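B12-binding domain-containing protein (Kitasatospora setae, PDB 6WTE) is a cobalamin- and [4Fe-4S]-dependent radical SAM methylase, TsrM, that transfers a methyl group, apparently by a non-radical route. Local coordinates at residues 3-16 with 32-45. Residues are numbered along the deposited sequence; the frame is centred on the assembly and turned at random.
Sequences RLVLLVNPNKVHPP and EGFEVEVLDLTFRR
In the first beta-alpha-beta unit of the B12-binding domain, strands 4-9 and 35-40 pair in parallel, from Glu35 N on Arg3 O to Leu41 N on Asn9 O. Leu7 CD1 meets Val36 CG1 at 3.7 Å on the face covered by helix 20-31; Leu6 CD1 lies against Leu39 CB on the other, under helix 48-58. At the N-terminal end the guanidinium of Arg3 stacks on Phe34, planes 15° apart, with NH2 over the ring centre. A bend at chi3 (72°) turns Arg3 NE to Gly33 O, 2.8 Å away in the guanidinium plane; Gly33 ends helix 20-31 in a Schellman motif. Where the strands end, Asp40 OD1 takes Asn9 ND2 (2.9 Å) and Thr42 N from opposite faces of its carboxylate, the second closing an Asx turn; its OD2 is held by Tyr212 OH. Thr42 OG1 donates to Asn11 O at 2.6 Å, while Asn11 ND2 bonds the cobalamin. His14 NE2 gives a straight bond to Thr42 O (2.9 Å, 171°) in the ring plane, and the Arg45 guanidinium lies flat over one ring face, its NH2 reaching Lys12 O at 3.2 Å. With alanine in place of His14, Thr42 O would probably lose this donor and the Arg45 guanidinium its stacking surface. The loop after strand 4-9, with Asn11, Val13 and Pro15, lines the cobalamin pocket, as in Rossmann-like B12-binding domains.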
ATOM      1  N   ARG A   3      14.451  -8.385  27.024  1.00 21.03           N
ATOM      2  CA  ARG A   3      14.469  -8.725  25.607  1.00 17.96           C
ATOM      3  C   ARG A   3      13.074  -8.654  24.992  1.00 18.79           C
ATOM      4  O   ARG A   3      12.843  -9.202  23.909  1.00 19.33           O
ATOM      5  CB  ARG A   3      15.101 -10.105  25.399  1.00 21.82           C
ATOM      6  CG  ARG A   3      16.574 -10.150  25.813  1.00 25.96           C
ATOM      7  CD  ARG A   3      17.266 -11.454  25.428  1.00 33.86           C
ATOM      8  NE  ARG A   3      17.507 -11.561  23.986  1.00 39.64           N
ATOM      9  CZ  ARG A   3      18.536 -11.005  23.349  1.00 36.56           C
ATOM     10  NH1 ARG A   3      19.428 -10.290  24.022  1.00 40.42           N
ATOM     11  NH2 ARG A   3      18.675 -11.161  22.037  1.00 29.55           N
ATOM     12  N   LEU A   4      12.153  -7.955  25.651  1.00 17.15           N
ATOM     13  CA  LEU A   4      10.760  -7.880  25.227  1.00 15.09           C
ATOM     14  C   LEU A   4      10.545  -6.685  24.305  1.00 16.09           C
ATOM     15  O   LEU A   4      10.838  -5.543  24.679  1.00 13.25           O
ATOM     16  CB  LEU A   4       9.841  -7.780  26.442  1.00 15.61           C
ATOM     17  CG  LEU A   4       8.359  -7.546  26.143  1.00 17.74           C
ATOM     18  CD1 LEU A   4       7.788  -8.689  25.308  1.00 17.35           C
ATOM     19  CD2 LEU A   4       7.574  -7.369  27.443  1.00 19.00           C
ATOM     20  N   VAL A   5      10.021  -6.954  23.110  1.00 12.69           N
ATOM     21  CA  VAL A   5       9.645  -5.936  22.136  1.00 13.24           C
ATOM     22  C   VAL A   5       8.133  -5.995  21.948  1.00 14.71           C
ATOM     23  O   VAL A   5       7.575  -7.071  21.704  1.00 15.42           O
ATOM     24  CB  VAL A   5      10.350  -6.149  20.780  1.00 15.12           C
ATOM     25  CG1 VAL A   5       9.902  -5.096  19.788  1.00 14.01           C
ATOM     26  CG2 VAL A   5      11.865  -6.132  20.927  1.00 15.44           C
ATOM     27  N   LEU A   6       7.477  -4.847  22.058  1.00 12.36           N
ATOM     28  CA  LEU A   6       6.060  -4.723  21.742  1.00 12.02           C
ATOM     29  C   LEU A   6       5.905  -4.157  20.338  1.00 11.95           C
ATOM     30  O   LEU A   6       6.578  -3.183  19.988  1.00 11.46           O
ATOM     31  CB  LEU A   6       5.348  -3.812  22.739  1.00 12.23           C
ATOM     32  CG  LEU A   6       3.946  -3.384  22.306  1.00 12.69           C
ATOM     33  CD1 LEU A   6       2.971  -4.583  22.267  1.00 12.29           C
ATOM     34  CD2 LEU A   6       3.446  -2.268  23.210  1.00 14.09           C
ATOM     35  N   LEU A   7       5.020  -4.763  19.547  1.00 12.23           N
ATOM     36  CA  LEU A   7       4.645  -4.250  18.234  1.00 11.19           C
ATOM     37  C   LEU A   7       3.159  -3.922  18.254  1.00 13.14           C
ATOM     38  O   LEU A   7       2.344  -4.764  18.640  1.00 13.91           O
ATOM     39  CB  LEU A   7       4.963  -5.262  17.128  1.00 12.22           C
ATOM     40  CG  LEU A   7       6.428  -5.700  17.027  1.00 12.67           C
ATOM     41  CD1 LEU A   7       6.586  -6.845  16.030  1.00 11.86           C
ATOM     42  CD2 LEU A   7       7.297  -4.497  16.611  1.00 12.62           C
ATOM     43  N   VAL A   8       2.812  -2.700  17.853  1.00 14.10           N
ATOM     44  CA  VAL A   8       1.442  -2.198  17.920  1.00 12.29           C
ATOM     45  C   VAL A   8       0.905  -2.019  16.506  1.00 13.54           C
ATOM     46  O   VAL A   8       1.554  -1.375  15.674  1.00 11.71           O
ATOM     47  CB  VAL A   8       1.378  -0.864  18.682  1.00 12.28           C
ATOM     48  CG1 VAL A   8      -0.044  -0.324  18.684  1.00 13.69           C
ATOM     49  CG2 VAL A   8       1.902  -1.031  20.109  1.00 14.33           C
ATOM     50  N   ASN A   9      -0.294  -2.565  16.242  1.00 11.03           N
ATOM     51  CA  ASN A   9      -1.002  -2.244  15.012  1.00 11.95           C
ATOM     52  C   ASN A   9      -2.059  -1.189  15.296  1.00 12.56           C
ATOM     53  O   ASN A   9      -3.078  -1.502  15.927  1.00 13.99           O
ATOM     54  CB  ASN A   9      -1.652  -3.482  14.396  1.00 11.94           C
ATOM     55  CG  ASN A   9      -2.308  -3.164  13.074  1.00 14.58           C
ATOM     56  OD1 ASN A   9      -1.851  -2.268  12.363  1.00 12.35           O
ATOM     57  ND2 ASN A   9      -3.387  -3.862  12.746  1.00 14.02           N
ATOM     58  N   PRO A  10      -1.881   0.055  14.852  1.00 13.09           N
ATOM     59  CA  PRO A  10      -2.891   1.094  15.078  1.00 12.21           C
ATOM     60  C   PRO A  10      -3.947   1.184  13.990  1.00 16.30           C
ATOM     61  O   PRO A  10      -4.822   2.054  14.074  1.00 15.75           O
ATOM     62  CB  PRO A  10      -2.029   2.366  15.094  1.00 12.17           C
ATOM     63  CG  PRO A  10      -1.022   2.084  14.033  1.00 14.67           C
ATOM     64  CD  PRO A  10      -0.703   0.597  14.157  1.00 14.18           C
ATOM     65  N   ASN A  11      -3.883   0.313  12.987  1.00 12.46           N
ATOM     66  CA  ASN A  11      -4.799   0.382  11.855  1.00 14.47           C
ATOM     67  C   ASN A  11      -6.231   0.167  12.321  1.00 18.23           C
ATOM     68  O   ASN A  11      -6.563  -0.888  12.867  1.00 16.67           O
ATOM     69  CB  ASN A  11      -4.405  -0.663  10.814  1.00 13.59           C
ATOM     70  CG  ASN A  11      -5.020  -0.395   9.454  1.00 16.27           C
ATOM     71  OD1 ASN A  11      -5.983   0.363   9.329  1.00 15.04           O
ATOM     72  ND2 ASN A  11      -4.457  -1.010   8.426  1.00 16.08           N
ATOM     73  N   LYS A  12      -7.082   1.172  12.129  1.00 17.18           N
ATOM     74  CA  LYS A  12      -8.482   1.057  12.512  1.00 18.80           C
ATOM     75  C   LYS A  12      -9.411   0.912  11.312  1.00 22.51           C
ATOM     76  O   LYS A  12     -10.631   1.006  11.468  1.00 21.80           O
ATOM     77  CB  LYS A  12      -8.893   2.254  13.374  1.00 24.33           C
ATOM     78  CG  LYS A  12      -8.166   2.304  14.718  1.00 23.65           C
ATOM     79  CD  LYS A  12      -8.755   3.351  15.647  1.00 26.06           C
ATOM     80  CE  LYS A  12      -8.635   4.753  15.073  1.00 26.71           C
ATOM     81  NZ  LYS A  12      -9.031   5.776  16.084  1.00 24.51           N
ATOM     82  N   VAL A  13      -8.869   0.666  10.124  1.00 17.33           N
ATOM     83  CA  VAL A  13      -9.688   0.558   8.921  1.00 16.78           C
ATOM     84  C   VAL A  13     -10.404  -0.786   8.903  1.00 20.10           C
ATOM     85  O   VAL A  13      -9.780  -1.841   9.064  1.00 19.49           O
ATOM     86  CB  VAL A  13      -8.832   0.734   7.657  1.00 18.53           C
ATOM     87  CG1 VAL A  13      -9.637   0.364   6.414  1.00 19.64           C
ATOM     88  CG2 VAL A  13      -8.329   2.170   7.550  1.00 21.41           C
ATOM     89  N   HIS A  14     -11.717  -0.747   8.690  1.00 18.98           N
ATOM     90  CA  HIS A  14     -12.477  -1.921   8.298  1.00 20.06           C
ATOM     91  C   HIS A  14     -13.060  -1.702   6.904  1.00 22.68           C
ATOM     92  O   HIS A  14     -13.422  -0.575   6.555  1.00 23.87           O
ATOM     93  CB  HIS A  14     -13.606  -2.232   9.288  1.00 21.94           C
ATOM     94  CG  HIS A  14     -13.126  -2.733  10.615  1.00 22.09           C
ATOM     95  ND1 HIS A  14     -13.774  -3.729  11.313  1.00 27.73           N
ATOM     96  CD2 HIS A  14     -12.063  -2.371  11.374  1.00 22.18           C
ATOM     97  CE1 HIS A  14     -13.131  -3.961  12.444  1.00 27.45           C
ATOM     98  NE2 HIS A  14     -12.090  -3.150  12.506  1.00 24.03           N
ATOM     99  N   PRO A  15     -13.167  -2.755   6.077  1.00 20.52           N
ATOM    100  CA  PRO A  15     -12.829  -4.161   6.340  1.00 22.67           C
ATOM    101  C   PRO A  15     -11.355  -4.372   6.678  1.00 21.45           C
ATOM    102  O   PRO A  15     -10.485  -3.724   6.098  1.00 18.92           O
ATOM    103  CB  PRO A  15     -13.200  -4.868   5.030  1.00 21.93           C
ATOM    104  CG  PRO A  15     -13.257  -3.797   4.004  1.00 24.49           C
ATOM    105  CD  PRO A  15     -13.706  -2.568   4.718  1.00 26.03           C
ATOM    106  N   PRO A  16     -11.092  -5.265   7.628  1.00 22.86           N
ATOM    107  CA  PRO A  16      -9.756  -5.341   8.227  1.00 19.45           C
ATOM    108  C   PRO A  16      -8.775  -6.125   7.372  1.00 16.29           C
ATOM    109  O   PRO A  16      -9.118  -7.140   6.759  1.00 17.80           O
ATOM    110  CB  PRO A  16     -10.019  -6.051   9.560  1.00 19.33           C
ATOM    111  CG  PRO A  16     -11.192  -6.934   9.264  1.00 21.96           C
ATOM    112  CD  PRO A  16     -12.051  -6.173   8.283  1.00 19.50           C
ATOM    113  N   GLU A  32      16.291 -13.824  16.373  1.00 16.48           N
ATOM    114  CA  GLU A  32      17.459 -13.204  16.986  1.00 20.46           C
ATOM    115  C   GLU A  32      17.417 -13.235  18.507  1.00 19.94           C
ATOM    116  O   GLU A  32      18.252 -12.593  19.153  1.00 21.01           O
ATOM    117  CB  GLU A  32      17.605 -11.759  16.503  1.00 19.34           C
ATOM    118  CG  GLU A  32      17.996 -11.639  15.038  1.00 21.45           C
ATOM    119  CD  GLU A  32      19.387 -12.175  14.759  1.00 29.84           C
ATOM    120  OE1 GLU A  32      20.254 -12.088  15.655  1.00 33.55           O
ATOM    121  OE2 GLU A  32      19.613 -12.689  13.643  1.00 38.47           O
ATOM    122  N   GLY A  33      16.466 -13.956  19.091  1.00 18.15           N
ATOM    123  CA  GLY A  33      16.450 -14.172  20.521  1.00 20.35           C
ATOM    124  C   GLY A  33      15.603 -13.220  21.331  1.00 20.86           C
ATOM    125  O   GLY A  33      15.704 -13.231  22.567  1.00 20.54           O
ATOM    126  N   PHE A  34      14.762 -12.415  20.694  1.00 15.72           N
ATOM    127  CA  PHE A  34      13.895 -11.504  21.423  1.00 17.48           C
ATOM    128  C   PHE A  34      12.523 -12.122  21.646  1.00 20.67           C
ATOM    129  O   PHE A  34      12.073 -12.988  20.888  1.00 17.01           O
ATOM    130  CB  PHE A  34      13.754 -10.174  20.678  1.00 16.00           C
ATOM    131  CG  PHE A  34      15.038  -9.409  20.595  1.00 17.10           C
ATOM    132  CD1 PHE A  34      15.461  -8.622  21.656  1.00 17.69           C
ATOM    133  CD2 PHE A  34      15.838  -9.504  19.471  1.00 16.20           C
ATOM    134  CE1 PHE A  34      16.653  -7.936  21.589  1.00 15.69           C
ATOM    135  CE2 PHE A  34      17.030  -8.822  19.396  1.00 15.39           C
ATOM    136  CZ  PHE A  34      17.439  -8.034  20.456  1.00 17.66           C
ATOM    137  N   GLU A  35      11.867 -11.675  22.712  1.00 16.53           N
ATOM    138  CA  GLU A  35      10.472 -12.001  22.948  1.00 15.74           C
ATOM    139  C   GLU A  35       9.627 -10.899  22.322  1.00 16.72           C
ATOM    140  O   GLU A  35       9.912  -9.714  22.514  1.00 16.05           O
ATOM    141  CB  GLU A  35      10.188 -12.120  24.445  1.00 16.98           C
ATOM    142  CG  GLU A  35       8.761 -12.500  24.785  1.00 17.85           C
ATOM    143  CD  GLU A  35       8.509 -12.523  26.280  1.00 22.95           C
ATOM    144  OE1 GLU A  35       9.382 -12.047  27.036  1.00 21.52           O
ATOM    145  OE2 GLU A  35       7.437 -13.011  26.699  1.00 25.87           O
ATOM    146  N   VAL A  36       8.610 -11.284  21.554  1.00 13.87           N
ATOM    147  CA  VAL A  36       7.788 -10.329  20.824  1.00 12.56           C
ATOM    148  C   VAL A  36       6.335 -10.508  21.231  1.00 14.88           C
ATOM    149  O   VAL A  36       5.817 -11.630  21.229  1.00 17.83           O
ATOM    150  CB  VAL A  36       7.929 -10.492  19.301  1.00 13.83           C
ATOM    151  CG1 VAL A  36       7.142  -9.406  18.604  1.00 17.11           C
ATOM    152  CG2 VAL A  36       9.389 -10.454  18.902  1.00 15.91           C
ATOM    153  N   GLU A  37       5.675  -9.403  21.549  1.00 13.44           N
ATOM    154  CA  GLU A  37       4.236  -9.380  21.750  1.00 15.19           C
ATOM    155  C   GLU A  37       3.613  -8.346  20.824  1.00 15.25           C
ATOM    156  O   GLU A  37       4.172  -7.261  20.623  1.00 12.74           O
ATOM    157  CB  GLU A  37       3.897  -9.090  23.213  1.00 18.46           C
ATOM    158  CG  GLU A  37       4.356 -10.216  24.121  1.00 17.23           C
ATOM    159  CD  GLU A  37       3.974 -10.019  25.572  1.00 17.98           C
ATOM    160  OE1 GLU A  37       3.925  -8.866  26.040  1.00 23.14           O
ATOM    161  OE2 GLU A  37       3.725 -11.034  26.243  1.00 26.77           O
ATOM    162  N   VAL A  38       2.471  -8.702  20.240  1.00 13.19           N
ATOM    163  CA  VAL A  38       1.737  -7.852  19.310  1.00 12.03           C
ATOM    164  C   VAL A  38       0.467  -7.381  19.995  1.00 12.77           C
ATOM    165  O   VAL A  38      -0.262  -8.179  20.596  1.00 17.57           O
ATOM    166  CB  VAL A  38       1.394  -8.594  18.004  1.00 12.87           C
ATOM    167  CG1 VAL A  38       0.518  -7.716  17.098  1.00 13.80           C
ATOM    168  CG2 VAL A  38       2.664  -9.019  17.285  1.00 14.60           C
ATOM    169  N   LEU A  39       0.197  -6.093  19.900  1.00 12.04           N
ATOM    170  CA  LEU A  39      -1.047  -5.520  20.389  1.00 12.55           C
ATOM    171  C   LEU A  39      -1.778  -4.991  19.163  1.00 15.07           C
ATOM    172  O   LEU A  39      -1.371  -3.982  18.578  1.00 13.71           O
ATOM    173  CB  LEU A  39      -0.762  -4.430  21.421  1.00 13.60           C
ATOM    174  CG  LEU A  39      -1.759  -4.193  22.540  1.00 23.47           C
ATOM    175  CD1 LEU A  39      -2.038  -5.497  23.279  1.00 22.48           C
ATOM    176  CD2 LEU A  39      -1.171  -3.152  23.486  1.00 23.14           C
ATOM    177  N   ASP A  40      -2.818  -5.702  18.734  1.00 13.02           N
ATOM    178  CA  ASP A  40      -3.524  -5.376  17.499  1.00 13.68           C
ATOM    179  C   ASP A  40      -4.812  -4.639  17.855  1.00 14.62           C
ATOM    180  O   ASP A  40      -5.734  -5.227  18.430  1.00 18.96           O
ATOM    181  CB  ASP A  40      -3.807  -6.642  16.693  1.00 14.78           C
ATOM    182  CG  ASP A  40      -4.286  -6.342  15.293  1.00 17.05           C
ATOM    183  OD1 ASP A  40      -4.558  -5.164  15.002  1.00 13.41           O
ATOM    184  OD2 ASP A  40      -4.375  -7.283  14.481  1.00 16.08           O
ATOM    185  N   LEU A  41      -4.874  -3.354  17.507  1.00 12.20           N
ATOM    186  CA  LEU A  41      -6.005  -2.514  17.878  1.00 14.29           C
ATOM    187  C   LEU A  41      -7.125  -2.530  16.849  1.00 14.47           C
ATOM    188  O   LEU A  41      -8.171  -1.915  17.090  1.00 16.62           O
ATOM    189  CB  LEU A  41      -5.533  -1.071  18.105  1.00 12.24           C
ATOM    190  CG  LEU A  41      -4.401  -0.906  19.124  1.00 16.50           C
ATOM    191  CD1 LEU A  41      -3.995   0.557  19.275  1.00 16.37           C
ATOM    192  CD2 LEU A  41      -4.795  -1.491  20.475  1.00 16.74           C
ATOM    193  N   THR A  42      -6.942  -3.234  15.728  1.00 14.67           N
ATOM    194  CA  THR A  42      -7.951  -3.227  14.669  1.00 16.51           C
ATOM    195  C   THR A  42      -9.294  -3.744  15.174  1.00 19.18           C
ATOM    196  O   THR A  42     -10.345  -3.178  14.854  1.00 19.63           O
ATOM    197  CB  THR A  42      -7.464  -4.060  13.484  1.00 17.79           C
ATOM    198  OG1 THR A  42      -6.230  -3.512  13.009  1.00 13.22           O
ATOM    199  CG2 THR A  42      -8.494  -4.067  12.344  1.00 16.66           C
ATOM    200  N   PHE A  43      -9.280  -4.807  15.975  1.00 17.25           N
ATOM    201  CA  PHE A  43     -10.507  -5.355  16.535  1.00 22.93           C
ATOM    202  C   PHE A  43     -10.825  -4.773  17.909  1.00 22.95           C
ATOM    203  O   PHE A  43     -11.660  -5.325  18.633  1.00 25.18           O
ATOM    204  CB  PHE A  43     -10.414  -6.883  16.610  1.00 23.95           C
ATOM    205  CG  PHE A  43      -9.906  -7.524  15.344  1.00 24.66           C
ATOM    206  CD1 PHE A  43     -10.594  -7.387  14.153  1.00 26.07           C
ATOM    207  CD2 PHE A  43      -8.735  -8.266  15.351  1.00 29.86           C
ATOM    208  CE1 PHE A  43     -10.124  -7.977  12.980  1.00 26.11           C
ATOM    209  CE2 PHE A  43      -8.264  -8.860  14.189  1.00 25.79           C
ATOM    210  CZ  PHE A  43      -8.959  -8.715  13.003  1.00 19.00           C
ATOM    211  N   ARG A  44     -10.181  -3.668  18.279  1.00 19.35           N
ATOM    212  CA  ARG A  44     -10.463  -2.951  19.517  1.00 22.48           C
ATOM    213  C   ARG A  44     -10.663  -1.467  19.236  1.00 24.05           C
ATOM    214  O   ARG A  44     -10.294  -0.607  20.043  1.00 23.86           O
ATOM    215  CB  ARG A  44      -9.342  -3.164  20.533  1.00 21.97           C
ATOM    216  CG  ARG A  44      -9.077  -4.623  20.892  1.00 24.52           C
ATOM    217  CD  ARG A  44     -10.187  -5.208  21.755  1.00 24.15           C
ATOM    218  NE  ARG A  44     -10.355  -4.486  23.014  1.00 25.94           N
ATOM    219  CZ  ARG A  44      -9.733  -4.806  24.146  1.00 32.13           C
ATOM    220  NH1 ARG A  44      -8.896  -5.835  24.177  1.00 33.53           N
ATOM    221  NH2 ARG A  44      -9.940  -4.095  25.248  1.00 30.76           N
ATOM    222  N   ARG A  45     -11.272  -1.148  18.085  1.00 24.61           N
ATOM    223  CA  ARG A  45     -11.408   0.244  17.659  1.00 25.45           C
ATOM    224  C   ARG A  45     -12.129   1.086  18.697  1.00 27.38           C
ATOM    225  O   ARG A  45     -11.807   2.266  18.885  1.00 28.18           O
ATOM    226  CB  ARG A  45     -12.176   0.328  16.338  1.00 30.65           C
ATOM    227  CG  ARG A  45     -11.521  -0.336  15.172  1.00 28.31           C
ATOM    228  CD  ARG A  45     -12.176   0.106  13.870  1.00 28.88           C
ATOM    229  NE  ARG A  45     -13.551  -0.363  13.705  1.00 33.86           N
ATOM    230  CZ  ARG A  45     -14.322  -0.044  12.668  1.00 31.89           C
ATOM    231  NH1 ARG A  45     -15.560  -0.509  12.585  1.00 34.23           N
ATOM    232  NH2 ARG A  45     -13.853   0.748  11.710  1.00 32.35           N
TER